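Local coordinates for putative glycosyltransferase (GalT1) (Streptococcus parasanguinis FW213, PDB 5HEA), which probably transfers a sugar from a nucleotide-activated donor, this chain being the C-terminal part of the protein, with a family 2 glycosyltransferase region, at the interface of chains A and B. Coordinates in Å, arbitrary orientation; residue numbers count along the deposited sequence, not the author numbering. Chains: chain A/B, Putative glycosyltransferase (GalT1).

The interface of chains A and B. Residues chain A 243-244, 247-248; chain B 259, 285, 288-289.
A:Leu244 and B:Ile289 form the centre of a mainly apolar patch between two copies of the protein. The CD2 branch of A:Leu244 lies 3.7 Å from CG1 of B:Ile289, while its other methyl, CD1, reaches CD1 of B:Leu288 and the CG methylene of B:Lys285. Both side chains cross A:Leu244 at about a right angle, and the lysine contributes its aliphatic stem. B:Ile289 points its CD1 methyl at the CB of A:Ser247, 3.6 Å away; CG1 anti to the carbonyl carbon (chi1 -71°) carries this branch between A:Leu244 and the serine. Past the helix end, A:Met248 passes obliquely over B:Leu288 and B:Ile289, with its SD 4.0 Å from CB of B:Leu288 and its CG against the backbone of B:Ile289.

At the other margin, B:Tyr259 brings CE2 of its ring to CB of A:Ala243, at 3.9 Å. The hydroxyl OG of A:Ser247 lies in the ring plane at the edge, 3.3 Å from CD2 of B:Tyr259. OG of A:Ser247 donates a 2.7 Å hydrogen bond to the carbonyl O of A:Ala243, one turn back (C=O...OG 157°, tilted 22° from the carbonyl plane), which would hold the hydroxyl at the ring edge.

A water links the chains, 2.7 Å from O of B:Ile289 and 3.2 Å from O of A:Ser247.

The patch joins the end of helix 231-247 to the partner's helices 253-272 and 276-291, within a two-fold helical bundle between the two glycosyltransferase-family domains, plausibly a hexamer contact.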
loop_
_atom_site.group_PDB
_atom_site.type_symbol
_atom_site.label_atom_id
_atom_site.label_comp_id
_atom_site.label_asym_id
_atom_site.label_seq_id
_atom_site.Cartn_x
_atom_site.Cartn_y
_atom_site.Cartn_z
ATOM N N ALA A 243 -1.163 35.566 -3.432
ATOM C CA ALA A 243 -2.591 35.722 -3.150
ATOM C C ALA A 243 -2.849 36.377 -1.788
ATOM O O ALA A 243 -3.772 37.178 -1.636
ATOM C CB ALA A 243 -3.317 34.365 -3.238
ATOM N N LEU A 244 -2.042 36.022 -0.794
ATOM C CA LEU A 244 -2.184 36.598 0.536
ATOM C C LEU A 244 -1.813 38.071 0.542
ATOM O O LEU A 244 -2.562 38.895 1.042
ATOM C CB LEU A 244 -1.291 35.869 1.539
ATOM C CG LEU A 244 -1.956 34.855 2.457
ATOM C CD1 LEU A 244 -0.913 34.400 3.473
ATOM C CD2 LEU A 244 -3.184 35.451 3.155
ATOM N N SER A 247 -4.365 40.172 -1.207
ATOM C CA SER A 247 -5.560 40.276 -0.389
ATOM C C SER A 247 -5.390 41.239 0.777
ATOM O O SER A 247 -6.354 41.816 1.256
ATOM C CB SER A 247 -5.938 38.892 0.131
ATOM O OG SER A 247 -6.280 38.051 -0.958
ATOM N N MET A 248 -4.148 41.428 1.212
ATOM C CA MET A 248 -3.852 42.314 2.331
ATOM C C MET A 248 -3.398 43.698 1.875
ATOM O O MET A 248 -3.109 44.561 2.693
ATOM C CB MET A 248 -2.788 41.664 3.224
ATOM C CG MET A 248 -3.265 40.361 3.846
ATOM S SD MET A 248 -1.905 39.418 4.559
ATOM C CE MET A 248 -1.381 40.536 5.848
ATOM N N TYR B 259 -11.668 34.845 -3.178
ATOM C CA TYR B 259 -10.696 34.132 -2.342
ATOM C C TYR B 259 -11.049 34.214 -0.855
ATOM O O TYR B 259 -11.009 33.210 -0.144
ATOM C CB TYR B 259 -9.294 34.711 -2.593
ATOM C CG TYR B 259 -8.129 34.089 -1.818
ATOM C CD1 TYR B 259 -7.951 32.716 -1.753
ATOM C CD2 TYR B 259 -7.165 34.895 -1.216
ATOM C CE1 TYR B 259 -6.859 32.166 -1.073
ATOM C CE2 TYR B 259 -6.080 34.353 -0.537
ATOM C CZ TYR B 259 -5.929 32.993 -0.480
ATOM O OH TYR B 259 -4.848 32.466 0.193
ATOM N N LYS B 285 -4.711 32.131 7.221
ATOM C CA LYS B 285 -4.816 33.018 6.078
ATOM C C LYS B 285 -5.958 34.017 6.264
ATOM O O LYS B 285 -5.793 35.214 6.022
ATOM C CB LYS B 285 -4.956 32.214 4.767
ATOM C CG LYS B 285 -3.637 31.582 4.323
ATOM C CD LYS B 285 -3.708 30.974 2.915
ATOM C CE LYS B 285 -3.672 29.452 2.959
ATOM N NZ LYS B 285 -3.495 28.820 1.608
ATOM N N LEU B 288 -4.997 36.582 8.898
ATOM C CA LEU B 288 -4.051 37.592 8.422
ATOM C C LEU B 288 -4.773 38.657 7.603
ATOM O O LEU B 288 -4.537 39.855 7.758
ATOM C CB LEU B 288 -2.949 36.953 7.571
ATOM C CG LEU B 288 -1.921 36.102 8.315
ATOM C CD1 LEU B 288 -0.947 35.440 7.341
ATOM C CD2 LEU B 288 -1.172 36.957 9.329
ATOM N N ILE B 289 -5.649 38.205 6.721
ATOM C CA ILE B 289 -6.340 39.105 5.811
ATOM C C ILE B 289 -7.265 40.070 6.568
ATOM O O ILE B 289 -7.274 41.279 6.309
ATOM C CB ILE B 289 -7.124 38.305 4.765
ATOM C CG1 ILE B 289 -6.157 37.635 3.795
ATOM C CG2 ILE B 289 -8.086 39.206 4.007
ATOM C CD1 ILE B 289 -6.821 36.647 2.868
HETATM O O HOH W 1 -6.640 42.881 4.290
#